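Local coordinates for protein apical membrane antigen AMA1 (Toxoplasma gondii ME49, PDB 4YIV) that takes part in host cell invasion as a microneme protein of the moving junction, the ring formed between parasite and host plasma membranes, at residues 41-46 with 214-219; 134-139 with 166-171; 174-179 with 210-215. All coordinates share one frame; numbering follows the deposited sequence.

How the interactions relate
Starting from the N terminus, residues 41-46 open the first strand of a two-stranded hairpin and meet 214-219 only much later in the chain, so interaction 1 closes the longest loop, with 167 residues between its segments. Interaction 2 is nested inside that loop and closes a short one, joining helix 132-141 to strand 167-170 through a disulfide. Interaction 3 follows in series: the loop 174-179 returns to strand 210-213 of the same five-stranded sheet. Interactions 1 and 3 share Ser214 and Ala215. Direct packing links all three, through Ala137 against Val217, Leu41 beside Gln176, and Leu171 against Tyr212. Hairpin, helix, sheet and loop are thereby tied together.

Interaction 1 (41-46 with 214-219); sequences LGQDKE and SAYVGE. With CO (cobalt (II) ion), chain G.
The hairpin of strands 43-47 and 50-54, which starts with a classic beta bulge where Gly42 and Gln43 both face Glu54, uses Gln43 and Lys45 to meet Tyr216 of the short 3-10 turn 215-218. These two residues lie two apart on the strand, and both point toward the ring. The amide of Gln43 arrives over one face: NE2 is 3.4 Å from Tyr216 CE2 and displaced toward the rim, and the amide plane stands 81° from the ring plane. An amide this upright meets the ring through its nitrogen rather than by stacking flat on it. Lys45 and Tyr216 approach each other from opposite directions, the lysine chain bent at chi2 (-72°) and again at chi4, which carries NZ to 2.7 Å from Tyr216 OH. The angle there is too poor for a hydrogen bond.

The position of Tyr216 is set partly by an ST turn, in which its backbone N donates to Ser214 OG over 3.0 Å; that hydroxyl is also hydrogen-bonded to Gly57 O. Between the two inward-pointing residues, Asp44 turns to the other side of the strand and binds cobalt through OD1 at 2.3 Å. His292 NE2 also binds the metal, as does a water 2.4 Å from the cobalt ion, and the same water lies within hydrogen-bonding distance of both Leu41 O and Gln43 O.

Glu54 explains why the polar ends converge. Its OE1 forms a salt bridge with Lys45 NZ and accepts from Gln43 NE2, while OE2 is hydrogen-bonded to Tyr216 OH, which also bonds Arg156 NH1. The lysine and tyrosine are therefore brought close by a shared carboxylate, and Lys45, paired with that group, would be expected to stabilise its negative charge.

Interaction 2 (134-139 with 166-171); sequences GRCAEF and RLCHIL
Phe139 N donates to Arg135 O over 3.0 Å, a backbone bond of the helix that carries Phe139 and Cys136 to strand 167-170, where Cys136 is joined covalently to Cys168. The S-S bond, Cys136 SG to Cys168 SG, is 2.1 Å long, and its chi3 of 84° has the positive sign of a right-handed disulfide. Each SG is anti to its own backbone N, which directs both sulfurs into the gap between helix and strand and spans a separation of 5.5 Å between Cys136 CA and Cys168 CA.

One helical turn on, Phe139 continues the contact. Its CD2 lies 3.8 Å from Cys168 SG, and the sulfur sits 77° off the ring normal, evidence that it meets the edge of the ring rather than its face. Beside it, Ile170 runs at a slant to the ring, with CG1 3.8 Å from Phe139 CE2 and CD1 3.9 Å from Phe139 CD2. Cys168 and Ile170, alternate residues of the strand, thus both touch the CD2-CE2 side of the ring, the sulfur at its edge.

Helix and strand run roughly parallel, their short axes 28° apart and 8.7 Å at closest approach. This is the helix-on-sheet layer of the PAN-type domain: Cys136 also packs on Phe159 and Tyr161 of strand 159-162, while Phe139 meets Phe116 of strand 116-117 and Leu121 of helix 118-122.

Interaction 3 (174-179 with 210-215); sequences SMQLME and LIYGSA
Side-chain packing joins Gln176 to Tyr212, bringing the loop after strand 167-170 against strand 210-213 of the five-stranded antiparallel sheet in this PAN-type domain. The hydroxyl end of the tyrosine does the touching: Tyr212 OH is 3.3 Å from Gln176 CG and 3.4 Å from Gln176 CD. The amide plane lies 33° from that of the ring, so neither a flat stack nor a perpendicular approach describes the pair. With its CG anti to the backbone N (chi1 -171°), Tyr212 reaches well out from the sheet, which lets the two side chains meet although Gln176 CA and Tyr212 CA are 10.8 Å apart.

Direct hydrogen bonding serves to fix the glutamine. Gln176 NE2 donates to Ser174 O over 3.1 Å at a nearly straight 170°, in the plane of its own amide, while OE1 accepts from Lys64 NZ and Asp40 N. Both ends of this buried amide are therefore engaged, which should hold its rotation and present CG and CD to the tyrosine. Lys64 has a second role, a cation-pi contact with the Tyr212 ring.

A water supplies the polar link between loop and strand. Lying in the plane of the ring, it accepts from Tyr212 OH at 2.8 Å and donates to Met175 O, also at 2.8 Å.

Interaction 1 (41-46 with 214-219)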
# COMPACT_ATOMS: atom_id res chain seq x y z
N LEU A 41 8.31 2.15 8.44
CA LEU A 41 9.24 1.80 9.54
C LEU A 41 8.65 2.24 10.88
O LEU A 41 9.25 3.04 11.61
CB LEU A 41 10.61 2.44 9.30
CG LEU A 41 11.33 1.88 8.06
CD1 LEU A 41 12.57 2.74 7.80
CD2 LEU A 41 11.73 0.44 8.24
N GLY A 42 7.43 1.79 11.16
CA GLY A 42 6.65 2.33 12.26
C GLY A 42 7.03 1.81 13.64
O GLY A 42 6.63 2.39 14.64
N GLN A 43 7.80 0.73 13.68
CA GLN A 43 8.20 0.10 14.95
C GLN A 43 9.70 -0.10 15.08
O GLN A 43 10.48 0.15 14.16
CB GLN A 43 7.48 -1.27 15.12
CG GLN A 43 6.05 -1.11 15.66
CD GLN A 43 5.10 -2.29 15.46
OE1 GLN A 43 3.90 -2.14 15.70
NE2 GLN A 43 5.60 -3.45 15.04
N ASP A 44 10.11 -0.62 16.24
CA ASP A 44 11.51 -0.91 16.50
C ASP A 44 11.57 -2.16 17.33
O ASP A 44 10.81 -2.30 18.29
CB ASP A 44 12.21 0.23 17.24
CG ASP A 44 12.04 1.57 16.54
OD1 ASP A 44 11.00 2.22 16.78
OD2 ASP A 44 12.95 1.92 15.75
N LYS A 45 12.47 -3.07 16.99
CA LYS A 45 12.59 -4.32 17.73
C LYS A 45 14.05 -4.67 17.86
O LYS A 45 14.85 -4.33 17.00
CB LYS A 45 11.85 -5.45 17.03
CG LYS A 45 10.35 -5.22 16.87
CD LYS A 45 9.66 -5.34 18.20
CE LYS A 45 8.20 -4.97 18.15
NZ LYS A 45 7.48 -5.64 17.07
N GLU A 46 14.38 -5.34 18.96
CA GLU A 46 15.75 -5.71 19.28
C GLU A 46 16.20 -7.07 18.76
O GLU A 46 15.52 -8.08 18.95
CB GLU A 46 15.89 -5.66 20.81
CG GLU A 46 17.31 -5.75 21.28
CD GLU A 46 17.39 -5.81 22.79
OE1 GLU A 46 16.68 -5.02 23.46
OE2 GLU A 46 18.14 -6.68 23.29
N SER A 214 3.97 -5.10 5.74
CA SER A 214 4.64 -5.48 6.98
C SER A 214 4.08 -6.82 7.45
O SER A 214 2.97 -7.24 7.05
CB SER A 214 4.46 -4.42 8.07
OG SER A 214 3.36 -4.67 8.89
N ALA A 215 4.82 -7.51 8.31
CA ALA A 215 4.32 -8.76 8.88
C ALA A 215 3.07 -8.56 9.68
O ALA A 215 2.31 -9.53 9.88
CB ALA A 215 5.36 -9.42 9.75
N TYR A 216 2.82 -7.33 10.13
CA TYR A 216 1.70 -7.10 11.03
C TYR A 216 0.35 -7.04 10.29
O TYR A 216 -0.73 -7.02 10.93
CB TYR A 216 1.96 -5.83 11.88
CG TYR A 216 3.17 -6.09 12.74
CD1 TYR A 216 3.03 -6.72 13.97
CD2 TYR A 216 4.47 -5.86 12.26
CE1 TYR A 216 4.12 -7.07 14.74
CE2 TYR A 216 5.57 -6.21 13.02
CZ TYR A 216 5.39 -6.81 14.27
OH TYR A 216 6.46 -7.19 15.07
N VAL A 217 0.38 -7.02 8.96
CA VAL A 217 -0.84 -7.31 8.18
C VAL A 217 -1.39 -8.70 8.61
O VAL A 217 -2.58 -8.99 8.50
CB VAL A 217 -0.57 -7.29 6.69
CG1 VAL A 217 -1.83 -7.66 5.88
CG2 VAL A 217 -0.05 -5.90 6.23
N GLY A 218 -0.49 -9.56 9.04
CA GLY A 218 -0.82 -10.92 9.38
C GLY A 218 -1.28 -11.17 10.80
O GLY A 218 -1.64 -12.30 11.11
N GLU A 219 -1.24 -10.16 11.66
CA GLU A 219 -1.64 -10.35 13.08
C GLU A 219 -3.13 -10.72 13.19
O GLU A 219 -3.52 -11.62 13.93
CB GLU A 219 -1.36 -9.07 13.91
CG GLU A 219 -1.69 -9.23 15.43
CD GLU A 219 -1.11 -8.11 16.30
OE1 GLU A 219 -1.26 -8.19 17.54
OE2 GLU A 219 -0.49 -7.18 15.77
CO CO G . 11.30 4.11 15.50
O HOH W 1 10.78 2.82 13.60

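Interaction 2 (134-139 with 166-171)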
# COMPACT_ATOMS: atom_id res chain seq x y z
N GLY A 134 -3.97 -13.00 2.73
CA GLY A 134 -3.92 -13.14 4.17
C GLY A 134 -3.07 -14.28 4.68
O GLY A 134 -2.45 -14.14 5.73
N ARG A 135 -3.03 -15.40 3.96
CA ARG A 135 -2.22 -16.54 4.35
C ARG A 135 -0.74 -16.17 4.27
O ARG A 135 0.08 -16.59 5.12
CB ARG A 135 -2.49 -17.75 3.45
CG ARG A 135 -3.88 -18.38 3.67
CD ARG A 135 -4.10 -19.65 2.82
NE ARG A 135 -5.44 -20.13 3.16
CZ ARG A 135 -6.55 -19.84 2.49
NH1 ARG A 135 -6.52 -19.15 1.35
NH2 ARG A 135 -7.73 -20.27 2.97
N CYS A 136 -0.40 -15.36 3.28
CA CYS A 136 1.00 -14.93 3.15
C CYS A 136 1.36 -14.00 4.32
O CYS A 136 2.40 -14.18 4.98
CB CYS A 136 1.21 -14.26 1.80
SG CYS A 136 2.89 -13.60 1.51
N ALA A 137 0.52 -13.02 4.56
CA ALA A 137 0.73 -12.10 5.68
C ALA A 137 0.82 -12.83 7.03
O ALA A 137 1.64 -12.49 7.89
CB ALA A 137 -0.38 -11.09 5.70
N GLU A 138 -0.01 -13.85 7.23
CA GLU A 138 0.02 -14.62 8.46
C GLU A 138 1.31 -15.40 8.59
O GLU A 138 1.89 -15.49 9.67
CB GLU A 138 -1.21 -15.55 8.52
CG GLU A 138 -1.35 -16.34 9.81
CD GLU A 138 -2.63 -17.18 9.84
OE1 GLU A 138 -2.84 -17.88 10.84
OE2 GLU A 138 -3.42 -17.15 8.84
N PHE A 139 1.77 -15.95 7.47
CA PHE A 139 3.05 -16.62 7.41
C PHE A 139 4.19 -15.69 7.83
O PHE A 139 5.09 -16.08 8.59
CB PHE A 139 3.31 -17.15 6.01
CG PHE A 139 4.62 -17.84 5.86
CD1 PHE A 139 4.90 -18.97 6.60
CD2 PHE A 139 5.57 -17.36 4.96
CE1 PHE A 139 6.13 -19.61 6.47
CE2 PHE A 139 6.81 -17.99 4.82
CZ PHE A 139 7.09 -19.11 5.56
N ARG A 166 1.82 -17.12 -7.03
CA ARG A 166 1.35 -17.58 -5.73
C ARG A 166 2.48 -18.02 -4.83
O ARG A 166 2.49 -19.15 -4.32
CB ARG A 166 0.32 -18.72 -5.87
CG ARG A 166 -0.96 -18.24 -6.43
CD ARG A 166 -1.98 -19.37 -6.55
NE ARG A 166 -2.68 -19.66 -5.30
CZ ARG A 166 -2.87 -20.88 -4.80
NH1 ARG A 166 -2.41 -21.96 -5.42
NH2 ARG A 166 -3.54 -21.03 -3.65
N LEU A 167 3.43 -17.08 -4.63
CA LEU A 167 4.62 -17.27 -3.81
C LEU A 167 4.66 -16.17 -2.76
O LEU A 167 4.44 -15.01 -3.10
CB LEU A 167 5.90 -17.20 -4.64
CG LEU A 167 6.10 -18.37 -5.59
CD1 LEU A 167 7.35 -18.13 -6.40
CD2 LEU A 167 6.19 -19.67 -4.80
N CYS A 168 5.00 -16.55 -1.54
CA CYS A 168 5.11 -15.64 -0.41
C CYS A 168 6.60 -15.41 -0.09
O CYS A 168 7.31 -16.32 0.35
CB CYS A 168 4.37 -16.22 0.80
SG CYS A 168 4.22 -15.05 2.20
N HIS A 169 7.06 -14.20 -0.39
CA HIS A 169 8.43 -13.79 -0.08
C HIS A 169 8.53 -13.13 1.26
O HIS A 169 7.82 -12.18 1.51
CB HIS A 169 8.94 -12.77 -1.11
CG HIS A 169 9.07 -13.33 -2.49
ND1 HIS A 169 10.23 -13.91 -2.95
CD2 HIS A 169 8.18 -13.40 -3.51
CE1 HIS A 169 10.05 -14.32 -4.19
NE2 HIS A 169 8.82 -14.03 -4.55
N ILE A 170 9.49 -13.60 2.05
CA ILE A 170 9.88 -12.97 3.30
C ILE A 170 11.15 -12.19 3.00
O ILE A 170 12.10 -12.78 2.51
CB ILE A 170 10.17 -13.99 4.42
CG1 ILE A 170 8.95 -14.86 4.71
CG2 ILE A 170 10.63 -13.26 5.69
CD1 ILE A 170 7.72 -14.11 5.02
N LEU A 171 11.14 -10.89 3.27
CA LEU A 171 12.30 -10.06 2.95
C LEU A 171 13.21 -9.86 4.15
O LEU A 171 12.88 -9.15 5.09
CB LEU A 171 11.85 -8.69 2.44
CG LEU A 171 10.93 -8.68 1.22
CD1 LEU A 171 10.75 -7.26 0.75
CD2 LEU A 171 11.44 -9.58 0.07

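Interaction 3 (174-179 with 210-215)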
# COMPACT_ATOMS: atom_id res chain seq x y z
N SER A 174 14.70 -5.28 5.22
CA SER A 174 13.47 -4.56 5.48
C SER A 174 13.64 -3.10 5.12
O SER A 174 12.72 -2.32 5.22
CB SER A 174 13.08 -4.70 6.94
OG SER A 174 14.20 -4.30 7.70
N MET A 175 14.85 -2.72 4.71
CA MET A 175 15.05 -1.35 4.22
C MET A 175 14.25 -1.15 2.95
O MET A 175 14.01 -2.10 2.20
CB MET A 175 16.53 -1.07 3.92
CG MET A 175 17.41 -1.20 5.15
SD MET A 175 19.10 -0.64 4.83
CE MET A 175 19.74 -1.97 3.82
N GLN A 176 13.82 0.09 2.73
CA GLN A 176 13.01 0.42 1.56
C GLN A 176 13.54 1.57 0.69
O GLN A 176 13.18 1.70 -0.50
CB GLN A 176 11.60 0.72 2.02
CG GLN A 176 10.88 -0.56 2.52
CD GLN A 176 9.87 -0.23 3.63
OE1 GLN A 176 8.82 0.37 3.39
NE2 GLN A 176 10.25 -0.53 4.86
N LEU A 177 14.39 2.42 1.28
CA LEU A 177 14.95 3.57 0.58
C LEU A 177 16.37 3.82 1.05
O LEU A 177 16.62 3.89 2.25
CB LEU A 177 14.12 4.80 0.83
CG LEU A 177 14.58 6.13 0.20
CD1 LEU A 177 14.45 6.09 -1.25
CD2 LEU A 177 13.73 7.29 0.71
N MET A 178 17.29 3.92 0.10
CA MET A 178 18.61 4.48 0.39
C MET A 178 19.07 5.30 -0.80
O MET A 178 18.89 4.88 -1.96
CB MET A 178 19.60 3.39 0.73
CG MET A 178 20.41 3.80 1.97
SD MET A 178 21.90 2.87 2.26
CE MET A 178 21.15 1.34 2.28
N GLU A 179 19.62 6.48 -0.51
CA GLU A 179 20.07 7.40 -1.54
C GLU A 179 21.22 8.27 -1.02
O GLU A 179 21.35 8.45 0.19
CB GLU A 179 18.92 8.31 -2.02
CG GLU A 179 18.45 9.32 -0.98
CD GLU A 179 17.53 10.45 -1.57
OE1 GLU A 179 17.07 11.29 -0.79
OE2 GLU A 179 17.28 10.52 -2.79
N LEU A 210 2.43 -7.69 -7.53
CA LEU A 210 3.23 -7.73 -6.30
C LEU A 210 2.55 -6.89 -5.23
O LEU A 210 2.13 -5.76 -5.49
CB LEU A 210 4.63 -7.21 -6.53
CG LEU A 210 5.45 -8.04 -7.52
CD1 LEU A 210 6.84 -7.47 -7.57
CD2 LEU A 210 5.47 -9.52 -7.17
N ILE A 211 2.46 -7.44 -4.03
CA ILE A 211 1.80 -6.76 -2.94
C ILE A 211 2.77 -6.75 -1.76
O ILE A 211 3.13 -7.80 -1.24
CB ILE A 211 0.51 -7.44 -2.58
CG1 ILE A 211 -0.42 -7.40 -3.80
CG2 ILE A 211 -0.17 -6.73 -1.43
CD1 ILE A 211 -1.32 -8.54 -3.85
N TYR A 212 3.14 -5.55 -1.32
CA TYR A 212 4.12 -5.38 -0.24
C TYR A 212 3.41 -5.19 1.07
O TYR A 212 2.42 -4.48 1.12
CB TYR A 212 5.01 -4.18 -0.52
CG TYR A 212 6.21 -4.03 0.40
CD1 TYR A 212 6.08 -3.42 1.67
CD2 TYR A 212 7.46 -4.41 -0.01
CE1 TYR A 212 7.19 -3.28 2.52
CE2 TYR A 212 8.57 -4.25 0.81
CZ TYR A 212 8.44 -3.70 2.08
OH TYR A 212 9.57 -3.55 2.86
N GLY A 213 3.90 -5.80 2.16
CA GLY A 213 3.32 -5.52 3.46
C GLY A 213 4.26 -5.75 4.62
O GLY A 213 5.18 -6.56 4.54
N SER A 214 3.97 -5.10 5.74
CA SER A 214 4.64 -5.48 6.98
C SER A 214 4.08 -6.82 7.45
O SER A 214 2.97 -7.24 7.05
CB SER A 214 4.46 -4.42 8.07
OG SER A 214 3.36 -4.67 8.89
N ALA A 215 4.82 -7.51 8.31
CA ALA A 215 4.32 -8.76 8.88
C ALA A 215 3.07 -8.56 9.68
O ALA A 215 2.31 -9.53 9.88
CB ALA A 215 5.36 -9.42 9.75
O HOH W 2 12.18 -4.24 2.12